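PDB 3L22: SusD superfamily protein from Bacteroides fragilis, which probably binds carbohydrate at the bacterial outer membrane, as other SusD family proteins do during glycan uptake, and carries zinc ions in this crystal. Local coordinates for residues A[72-75]-A[76-80]; A[119-122]-A[123-126]; A[233-236]-A[237-240]; A[396-399]-A[400-404]. One frame throughout, in Å; residues are numbered along the deposited sequence. Where two conformers were deposited one is given.

Interaction 1 of 4, residues A[72-75]-A[76-80]; sequences MNVG and ITDAE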
loop_
_atom_site.group_PDB
_atom_site.type_symbol
_atom_site.label_atom_id
_atom_site.label_comp_id
_atom_site.label_asym_id
_atom_site.label_seq_id
_atom_site.Cartn_x
_atom_site.Cartn_y
_atom_site.Cartn_z
HETATM N N MSE A 72 -12.337 8.068 11.264
HETATM C CA MSE A 72 -12.972 6.741 11.265
HETATM C C MSE A 72 -14.489 6.912 11.185
HETATM O O MSE A 72 -15.246 6.300 11.932
HETATM C CB MSE A 72 -12.567 5.903 12.488
HETATM C CG MSE A 72 -11.095 5.814 12.713
HETATM SE SE MSE A 72 -10.102 4.984 11.254
HETATM C CE MSE A 72 -10.680 3.143 11.499
ATOM N N ASN A 73 -14.911 7.737 10.230
ATOM C CA ASN A 73 -16.294 8.130 10.127
ATOM C C ASN A 73 -16.798 8.078 8.685
ATOM O O ASN A 73 -17.706 8.798 8.346
ATOM C CB ASN A 73 -16.468 9.539 10.701
ATOM C CG ASN A 73 -17.919 9.885 10.987
ATOM O OD1 ASN A 73 -18.656 9.072 11.528
ATOM N ND2 ASN A 73 -18.335 11.094 10.617
ATOM N N VAL A 74 -16.236 7.208 7.858
ATOM C CA VAL A 74 -16.578 7.184 6.437
ATOM C C VAL A 74 -17.902 6.451 6.238
ATOM O O VAL A 74 -18.098 5.339 6.784
ATOM C CB VAL A 74 -15.476 6.540 5.568
ATOM C CG1 VAL A 74 -16.012 6.274 4.172
ATOM C CG2 VAL A 74 -14.246 7.463 5.534
ATOM N N GLY A 75 -18.808 7.107 5.498
ATOM C CA GLY A 75 -20.143 6.598 5.189
ATOM C C GLY A 75 -20.302 6.249 3.716
ATOM O O GLY A 75 -19.339 6.288 2.946
ATOM N N ILE A 76 -21.521 5.911 3.333
ATOM C CA ILE A 76 -21.787 5.437 1.967
ATOM C C ILE A 76 -21.656 6.508 0.882
ATOM O O ILE A 76 -21.575 6.150 -0.294
ATOM C CB ILE A 76 -23.149 4.711 1.842
ATOM C CG1 ILE A 76 -24.358 5.660 2.111
ATOM C CG2 ILE A 76 -23.185 3.472 2.800
ATOM C CD1 ILE A 76 -25.771 4.964 1.945
ATOM N N THR A 77 -21.626 7.798 1.245
ATOM C CA THR A 77 -21.548 8.848 0.230
ATOM C C THR A 77 -20.248 9.625 0.258
ATOM O O THR A 77 -20.097 10.501 -0.545
ATOM C CB THR A 77 -22.694 9.859 0.308
ATOM O OG1 THR A 77 -22.580 10.633 1.515
ATOM C CG2 THR A 77 -24.034 9.148 0.278
ATOM N N ASP A 78 -19.312 9.320 1.157
ATOM C CA ASP A 78 -18.042 10.059 1.201
ATOM C C ASP A 78 -17.265 9.929 -0.108
ATOM O O ASP A 78 -17.187 8.852 -0.682
ATOM C CB ASP A 78 -17.163 9.571 2.350
ATOM C CG ASP A 78 -17.667 10.056 3.724
ATOM O OD1 ASP A 78 -18.554 9.400 4.297
ATOM O OD2 ASP A 78 -17.185 11.098 4.214
ATOM N N ALA A 79 -16.712 11.034 -0.573
ATOM C CA ALA A 79 -15.980 11.076 -1.850
ATOM C C ALA A 79 -14.881 10.026 -1.926
ATOM O O ALA A 79 -14.708 9.384 -2.961
ATOM C CB ALA A 79 -15.419 12.488 -2.114
ATOM N N GLU A 80 -14.133 9.848 -0.843
ATOM C CA GLU A 80 -13.008 8.911 -0.877
ATOM C C GLU A 80 -13.474 7.442 -0.995
ATOM O O GLU A 80 -12.762 6.606 -1.557
ATOM C CB GLU A 80 -12.043 9.101 0.302
ATOM C CG GLU A 80 -12.607 8.883 1.708
ATOM C CD GLU A 80 -13.043 10.201 2.372
ATOM O OE1 GLU A 80 -13.695 11.034 1.683
ATOM O OE2 GLU A 80 -12.748 10.379 3.576
#
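The carboxylate of D78 receives G75 N from above its plane: the bond to OD1 is 2.6 Å long and nearly straight, with an N-H...O angle of 163°, while the donor stands 39° out of the plane. V74 crosses it at a slant, CG1 3.9 Å from D78 CB, so that an aliphatic branch covers the stem of the acid while the adjoining backbone N-H takes its oxygen. A second carboxylate, that of E80, is met by the other branch of the same valine, V74 CG2 lying 3.8 Å from OE2. The chain of E80 turns about its CB-CG bond (chi2 -96°), which folds its acid back towards V74; T69 in the preceding helix bonds to this OE2.

The setting is the short link between helices 67-70 and 79-103. A Schellman motif at M72 ends the first helix, and a type I beta turn from G75 to D78 leads into the second. D78 occupies the N-cap position, yet its side chain reaches back to the turn and does no capping. Its other oxygen, OD2, bonds to N68, and W426 packs on V74.

With one carboxylate gripping both the turn and the previous helix, D78 ties the end of one helix to the start of the next. The N-H donors on its two oxygens would probably favour the charged form.

Interaction 2 of 4, residues A[119-122]-A[123-126]; sequences EAKF and VRAL. With ZN (zinc ion), chain B.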
loop_
_atom_site.group_PDB
_atom_site.type_symbol
_atom_site.label_atom_id
_atom_site.label_comp_id
_atom_site.label_asym_id
_atom_site.label_seq_id
_atom_site.Cartn_x
_atom_site.Cartn_y
_atom_site.Cartn_z
ATOM N N GLU A 119 2.030 -9.255 -15.690
ATOM C CA GLU A 119 2.005 -7.855 -15.244
ATOM C C GLU A 119 0.590 -7.353 -15.033
ATOM O O GLU A 119 0.302 -6.708 -14.017
ATOM C CB GLU A 119 2.723 -6.907 -16.220
ATOM C CG GLU A 119 4.235 -7.012 -16.073
ATOM C CD GLU A 119 4.982 -5.899 -16.830
ATOM O OE1 GLU A 119 4.427 -4.775 -17.065
ATOM O OE2 GLU A 119 6.138 -6.184 -17.191
ATOM N N ALA A 120 -0.287 -7.666 -15.976
ATOM C CA ALA A 120 -1.673 -7.219 -15.884
ATOM C C ALA A 120 -2.360 -7.865 -14.656
ATOM O O ALA A 120 -3.091 -7.206 -13.930
ATOM C CB ALA A 120 -2.413 -7.543 -17.172
ATOM N N LYS A 121 -2.113 -9.153 -14.434
ATOM C CA LYS A 121 -2.635 -9.835 -13.254
ATOM C C LYS A 121 -2.148 -9.227 -11.932
ATOM O O LYS A 121 -2.912 -9.120 -10.975
ATOM C CB LYS A 121 -2.354 -11.340 -13.327
ATOM C CG LYS A 121 -3.220 -12.068 -14.379
ATOM C CD LYS A 121 -3.008 -13.583 -14.254
ATOM C CE LYS A 121 -3.791 -14.312 -15.319
ATOM N NZ LYS A 121 -3.588 -15.782 -15.190
ATOM N N PHE A 122 -0.890 -8.794 -11.892
ATOM C CA PHE A 122 -0.347 -8.102 -10.729
ATOM C C PHE A 122 -1.162 -6.823 -10.417
ATOM O O PHE A 122 -1.513 -6.598 -9.275
ATOM C CB PHE A 122 1.124 -7.739 -10.929
ATOM C CG PHE A 122 1.664 -6.864 -9.859
ATOM C CD1 PHE A 122 2.155 -7.428 -8.668
ATOM C CD2 PHE A 122 1.620 -5.474 -9.975
ATOM C CE1 PHE A 122 2.633 -6.635 -7.656
ATOM C CE2 PHE A 122 2.087 -4.672 -8.945
ATOM C CZ PHE A 122 2.591 -5.280 -7.768
ATOM N N VAL A 123 -1.452 -6.014 -11.438
ATOM C CA VAL A 123 -2.239 -4.801 -11.270
ATOM C C VAL A 123 -3.650 -5.127 -10.721
ATOM O O VAL A 123 -4.087 -4.496 -9.768
ATOM C CB VAL A 123 -2.290 -3.984 -12.556
ATOM C CG1 VAL A 123 -3.215 -2.788 -12.429
ATOM C CG2 VAL A 123 -0.868 -3.518 -12.931
ATOM N N ARG A 124 -4.300 -6.171 -11.248
ATOM C CA ARG A 124 -5.606 -6.582 -10.713
ATOM C C ARG A 124 -5.479 -7.053 -9.270
ATOM O O ARG A 124 -6.299 -6.690 -8.428
ATOM C CB ARG A 124 -6.201 -7.668 -11.571
ATOM C CG ARG A 124 -7.588 -8.114 -11.136
ATOM C CD ARG A 124 -8.231 -8.948 -12.246
ATOM N NE ARG A 124 -7.564 -10.221 -12.427
ATOM C CZ ARG A 124 -7.818 -11.058 -13.443
ATOM N NH1 ARG A 124 -8.753 -10.786 -14.373
ATOM N NH2 ARG A 124 -7.194 -12.221 -13.480
ATOM N N ALA A 125 -4.410 -7.788 -8.979
ATOM C CA ALA A 125 -4.161 -8.311 -7.643
ATOM C C ALA A 125 -3.969 -7.173 -6.623
ATOM O O ALA A 125 -4.558 -7.186 -5.518
ATOM C CB ALA A 125 -2.921 -9.264 -7.662
ATOM N N LEU A 126 -3.195 -6.166 -7.020
ATOM C CA LEU A 126 -2.973 -5.015 -6.174
ATOM C C LEU A 126 -4.274 -4.228 -5.886
ATOM O O LEU A 126 -4.531 -3.774 -4.732
ATOM C CB LEU A 126 -1.889 -4.117 -6.815
ATOM C CG LEU A 126 -1.244 -3.060 -5.933
ATOM C CD1 LEU A 126 -0.627 -3.649 -4.620
ATOM C CD2 LEU A 126 -0.194 -2.223 -6.706
HETATM ZN ZN ZN B . 6.996 -4.623 -18.242
HETATM O O HOH W 1 8.837 -4.996 -17.723
HETATM O O HOH W 2 6.760 -5.067 -20.439
#
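F122 and L126 lie side by side and point the same way along helix 113-131, one turn apart, with F122 CE2 4.0 Å from L126 CD2. Both side chains leave the backbone with CG anti to N (chi1 172° for F122, -164° for L126), and this shared choice keeps phenyl and isobutyl groups in step. The approach to the ring is oblique. F122 CD2 also comes within 4.3 Å of V123 CG2, and F251 meets the same ring in a T-shaped stack.

A second parallel pair is made by K121 and R124, where the aliphatic K121 CG sits 4.1 Å from R124 NH2, again at a slant to the guanidinium. Their like charges are kept apart, and D178 of helix 168-178 forms a salt bridge with R124, while N96 takes its NH1.

Beneath these pairs runs the regular alpha-helical ladder, exemplified by L126 N bonded to F122 O at 2.8 Å. The segment belongs to the helical body of a SusD-family protein, whose helices are related to the TPR type; helices 18-33 and 79-103 cover A120, and V123 packs on Y29 and I32 of the former.

E119 takes part in neither pair. Its extended chain carries OE2 to a zinc ion at 2.1 Å, where H197 and two waters complete the ligands. OE1 is 2.8 Å from the same zinc and accepts a hydrogen bond from the Y29 hydroxyl, so a second-shell tyrosine helps fix the rotation of the carboxylate about its last bond.

Interaction 3 of 4, residues A[233-236]-A[237-240]; sequences PEDV and TLIY. With ZN (zinc ion), chain D.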
loop_
_atom_site.group_PDB
_atom_site.type_symbol
_atom_site.label_atom_id
_atom_site.label_comp_id
_atom_site.label_asym_id
_atom_site.label_seq_id
_atom_site.Cartn_x
_atom_site.Cartn_y
_atom_site.Cartn_z
ATOM N N PRO A 233 20.399 1.890 0.865
ATOM C CA PRO A 233 21.380 2.988 0.819
ATOM C C PRO A 233 21.482 3.722 2.174
ATOM O O PRO A 233 20.518 3.770 2.929
ATOM C CB PRO A 233 20.800 3.914 -0.243
ATOM C CG PRO A 233 19.890 3.026 -1.078
ATOM C CD PRO A 233 19.337 2.049 -0.136
ATOM N N GLU A 234 22.635 4.294 2.470
ATOM C CA GLU A 234 22.816 5.047 3.714
ATOM C C GLU A 234 22.009 6.366 3.793
ATOM O O GLU A 234 21.761 6.893 4.882
ATOM C CB GLU A 234 24.303 5.353 3.927
ATOM C CG GLU A 234 25.131 4.102 4.190
ATOM C CD GLU A 234 24.823 3.418 5.550
ATOM O OE1 GLU A 234 24.094 3.931 6.441
ATOM O OE2 GLU A 234 25.345 2.328 5.716
ATOM N N ASP A 235 21.648 6.909 2.647
ATOM C CA ASP A 235 20.915 8.174 2.571
ATOM C C ASP A 235 19.424 7.836 2.452
ATOM O O ASP A 235 18.973 7.352 1.409
ATOM C CB ASP A 235 21.419 8.961 1.356
ATOM C CG ASP A 235 20.726 10.327 1.164
ATOM O OD1 ASP A 235 19.658 10.647 1.730
ATOM O OD2 ASP A 235 21.284 11.111 0.382
ATOM N N VAL A 236 18.647 8.161 3.478
ATOM C CA VAL A 236 17.194 7.863 3.480
ATOM C C VAL A 236 16.343 8.830 2.620
ATOM O O VAL A 236 15.139 8.645 2.532
ATOM C CB VAL A 236 16.649 7.845 4.925
ATOM C CG1 VAL A 236 17.453 6.832 5.781
ATOM C CG2 VAL A 236 16.662 9.278 5.553
ATOM N N THR A 237 16.948 9.875 2.033
ATOM C CA THR A 237 16.211 10.878 1.255
ATOM C C THR A 237 16.157 10.583 -0.258
ATOM O O THR A 237 15.454 11.274 -0.994
ATOM C CB THR A 237 16.765 12.302 1.473
ATOM O OG1 THR A 237 18.034 12.443 0.843
ATOM C CG2 THR A 237 16.920 12.623 3.007
ATOM N N LEU A 238 16.879 9.567 -0.719
ATOM C CA LEU A 238 17.080 9.372 -2.166
ATOM C C LEU A 238 15.792 9.200 -2.947
ATOM O O LEU A 238 15.642 9.768 -4.021
ATOM C CB LEU A 238 18.010 8.202 -2.448
ATOM C CG LEU A 238 19.458 8.329 -1.999
ATOM C CD1 LEU A 238 20.126 6.952 -2.215
ATOM C CD2 LEU A 238 20.184 9.474 -2.760
ATOM N N ILE A 239 14.852 8.468 -2.381
ATOM C CA ILE A 239 13.668 8.070 -3.131
ATOM C C ILE A 239 12.643 9.189 -3.299
ATOM O O ILE A 239 11.728 9.013 -4.101
ATOM C CB ILE A 239 12.970 6.816 -2.571
ATOM C CG1 ILE A 239 12.429 7.020 -1.145
ATOM C CG2 ILE A 239 13.908 5.628 -2.611
ATOM C CD1 ILE A 239 11.575 5.817 -0.643
ATOM N N TYR A 240 12.810 10.316 -2.583
ATOM C CA TYR A 240 11.889 11.445 -2.672
ATOM C C TYR A 240 12.415 12.573 -3.572
ATOM O O TYR A 240 11.786 13.617 -3.664
ATOM C CB TYR A 240 11.555 12.005 -1.262
ATOM C CG TYR A 240 11.287 10.903 -0.267
ATOM C CD1 TYR A 240 10.063 10.229 -0.237
ATOM C CD2 TYR A 240 12.269 10.496 0.601
ATOM C CE1 TYR A 240 9.830 9.172 0.674
ATOM C CE2 TYR A 240 12.047 9.453 1.496
ATOM C CZ TYR A 240 10.847 8.788 1.527
ATOM O OH TYR A 240 10.728 7.733 2.429
HETATM ZN ZN ZN D . 25.337 1.351 7.800
HETATM O O HOH W 3 24.187 3.150 8.903
HETATM O O HOH W 4 16.401 6.745 0.277
HETATM O O HOH W 5 13.283 6.729 3.343
HETATM O O HOH W 6 26.339 -0.548 6.800
HETATM O O HOH W 7 23.238 0.436 7.246
HETATM O O HOH W 8 25.265 0.328 10.024
HETATM O O HOH W 9 27.058 2.782 8.662
#
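L238 folds its isobutyl group over the stem of D235 and reaches on to P233: CD1 lies 3.7 Å from P233 CB, and CG lies 3.9 Å from D235 CB. The two prongs divide the work, because CD2 leans instead towards the carboxylate of D235. Underneath is an Asx turn, laid over a type I beta turn from D235 to L238 and followed at once by a short 3-10 segment, 238-240.

The Asx turn depends on one oxygen. D235 OD1 accepts from T237 N at 2.8 Å on its anti side and from T237 OG1 at 2.6 Å on its syn side, so amide and hydroxyl share a single acceptor. The hydroxyl is set for this by a chi1 of 71°, which holds OG1 between the backbone N and the carbonyl carbon; K241 bonds to the same OG1. Water 4 spans the mouth of the beta turn, donating to D235 O and accepting a weak bond from L238 N.

This loop lies between helix 217-225 and strand 249-253, near the surface, with helix 297-302 packed on V236. On its outer side E234 binds a zinc ion through OE2 at 2.3 Å, five waters filling the other positions, and K297 forms a salt bridge with OE1. Y240 is buried, its hydroxyl bonded to E392 and its ring edge-to-face with F312. The carbonyl of V236 approaches the edge of that ring, O to CE2 at 3.4 Å, while water 5 donates both to V236 O and to Y240 OH.

Interaction 4 of 4, residues A[396-399]-A[400-404]; sequences GIDI and MRRGE. With EDO (1,2-ethanediol), chain C.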
loop_
_atom_site.group_PDB
_atom_site.type_symbol
_atom_site.label_atom_id
_atom_site.label_comp_id
_atom_site.label_asym_id
_atom_site.label_seq_id
_atom_site.Cartn_x
_atom_site.Cartn_y
_atom_site.Cartn_z
ATOM N N GLY A 396 -2.298 2.026 8.342
ATOM C CA GLY A 396 -3.674 1.602 8.539
ATOM C C GLY A 396 -3.903 0.165 8.078
ATOM O O GLY A 396 -4.840 -0.486 8.541
ATOM N N ILE A 397 -3.049 -0.338 7.179
ATOM C CA ILE A 397 -3.122 -1.744 6.774
ATOM C C ILE A 397 -2.535 -2.635 7.879
ATOM O O ILE A 397 -3.111 -3.669 8.219
ATOM C CB ILE A 397 -2.405 -1.998 5.437
ATOM C CG1 ILE A 397 -3.146 -1.236 4.322
ATOM C CG2 ILE A 397 -2.313 -3.477 5.157
ATOM C CD1 ILE A 397 -2.472 -1.213 2.938
ATOM N N ASP A 398 -1.397 -2.248 8.451
ATOM C CA ASP A 398 -0.775 -3.083 9.486
ATOM C C ASP A 398 -1.691 -3.206 10.710
ATOM O O ASP A 398 -1.876 -4.313 11.264
ATOM C CB ASP A 398 0.607 -2.541 9.878
ATOM C CG ASP A 398 1.714 -2.879 8.867
ATOM O OD1 ASP A 398 1.528 -3.742 7.952
ATOM O OD2 ASP A 398 2.818 -2.300 9.005
ATOM N N ILE A 399 -2.331 -2.097 11.090
ATOM C CA ILE A 399 -3.250 -2.106 12.242
ATOM C C ILE A 399 -4.426 -3.070 11.973
ATOM O O ILE A 399 -4.799 -3.928 12.799
ATOM C CB ILE A 399 -3.802 -0.688 12.512
ATOM C CG1 ILE A 399 -2.683 0.224 13.058
ATOM C CG2 ILE A 399 -4.975 -0.730 13.491
ATOM C CD1 ILE A 399 -2.986 1.776 13.075
HETATM N N MSE A 400 -5.021 -2.888 10.799
HETATM C CA MSE A 400 -6.189 -3.649 10.459
HETATM C C MSE A 400 -5.881 -5.140 10.285
HETATM O O MSE A 400 -6.619 -5.959 10.817
HETATM C CB MSE A 400 -6.838 -3.136 9.197
HETATM C CG MSE A 400 -8.285 -3.586 9.066
HETATM SE SE MSE A 400 -8.864 -2.851 7.393
HETATM C CE MSE A 400 -10.793 -2.869 7.720
ATOM N N ARG A 401 -4.818 -5.502 9.583
ATOM C CA ARG A 401 -4.571 -6.940 9.342
ATOM C C ARG A 401 -4.309 -7.665 10.639
ATOM O O ARG A 401 -4.745 -8.814 10.817
ATOM C CB ARG A 401 -3.478 -7.198 8.313
ATOM C CG ARG A 401 -2.071 -6.852 8.734
ATOM C CD ARG A 401 -1.092 -7.402 7.716
ATOM N NE ARG A 401 0.229 -6.816 7.952
ATOM C CZ ARG A 401 1.119 -7.212 8.848
ATOM N NH1 ARG A 401 0.915 -8.252 9.648
ATOM N NH2 ARG A 401 2.247 -6.546 8.947
ATOM N N ARG A 402 -3.683 -6.971 11.589
ATOM C CA ARG A 402 -3.492 -7.549 12.907
ATOM C C ARG A 402 -4.728 -7.514 13.817
ATOM O O ARG A 402 -4.649 -7.978 14.915
ATOM C CB ARG A 402 -2.278 -6.943 13.592
ATOM C CG ARG A 402 -0.954 -7.316 12.909
ATOM C CD ARG A 402 0.230 -7.041 13.806
ATOM N NE ARG A 402 0.577 -5.620 13.914
ATOM C CZ ARG A 402 1.502 -4.989 13.187
ATOM N NH1 ARG A 402 2.165 -5.606 12.215
ATOM N NH2 ARG A 402 1.755 -3.696 13.420
ATOM N N GLY A 403 -5.861 -6.975 13.360
ATOM C CA GLY A 403 -7.059 -6.913 14.177
ATOM C C GLY A 403 -6.912 -6.010 15.393
ATOM O O GLY A 403 -7.614 -6.200 16.373
ATOM N N GLU A 404 -6.024 -5.017 15.321
ATOM C CA GLU A 404 -5.815 -4.100 16.413
ATOM C C GLU A 404 -6.827 -2.978 16.387
ATOM O O GLU A 404 -7.385 -2.633 15.329
ATOM C CB GLU A 404 -4.401 -3.498 16.356
ATOM C CG GLU A 404 -3.245 -4.530 16.512
ATOM C CD GLU A 404 -1.849 -3.996 16.139
ATOM O OE1 GLU A 404 -1.687 -2.772 15.835
ATOM O OE2 GLU A 404 -0.894 -4.812 16.210
HETATM C C1 EDO C . 2.890 -4.837 5.208
HETATM O O1 EDO C . 3.989 -3.963 5.067
HETATM C C2 EDO C . 1.535 -4.140 5.005
HETATM O O2 EDO C . 0.558 -5.171 5.358
HETATM O O HOH W 10 4.456 -4.159 11.345
#
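D398 OD1 is gripped by two nitrogens of R401, three residues further along helix 395-401: NH2 at 3.1 Å and, weakly, NE at 3.3 Å. The side chains run side by side, pointing the same way, but the salt bridge is not a flat paired one. Carboxylate and guanidinium planes stand 81° apart, and NH2 meets the oxygen from well above the carboxylate plane. R401 has its CG wedged between the backbone N and the carbonyl carbon (chi1 70°), from which the straight chain carries the guanidinium across to the acid. NE also donates to O2 of an ethanediol molecule, probably taken from the crystallisation liquor, at 3.1 Å.

R402 follows a different course. Its chain bends so that one guanidinium face lies over D398 O, which is 3.8 Å above the plane, and its NE forms a salt bridge with E404 OE2 at 2.8 Å, the oxygen lying in the guanidinium plane. Y382 makes a cation-pi contact with this guanidinium.

The helix closes with a Schellman motif at G403, whose phi is positive. E404 N returns to I399 O at 3.0 Å and G403 N to M400 O, and the reversal carries E404 CB to within 4.0 Å of I399 CG2. Strand 406-409 begins just beyond, and F406 packs on I399.

K385 forms a salt bridge with D398 OD2, and E336 forms salt bridges with both arginines. Three acids, D398, E336 and E404, thus face three basic groups, K385, R401 and R402, in a largely buried place, a network that would probably keep each member charged and bind this helix end to its neighbours.

Interactions 2 and 4 are buried and helical, interaction 1 is partly buried, and interaction 3 lies at the surface. The three with helices sample different moments: interaction 1 enters a helix, interaction 2 runs through the middle of one, and interaction 4 leaves one, whereas interaction 3 has only a 3-10 turn. Helix 79-103, entered in 76-80, later packs on 119-126, and helix 113-131, which holds 119-126, touches I397. Strand 406-409 likewise touches both M72 and the helix end at 396-404, although the nearest atoms of interactions 1 and 4 are about 7 Å apart. Chemically, single carboxylates organise the two loop contacts, interaction 2 combines apolar packing with a zinc ligand, and clustered charges dominate interaction 4.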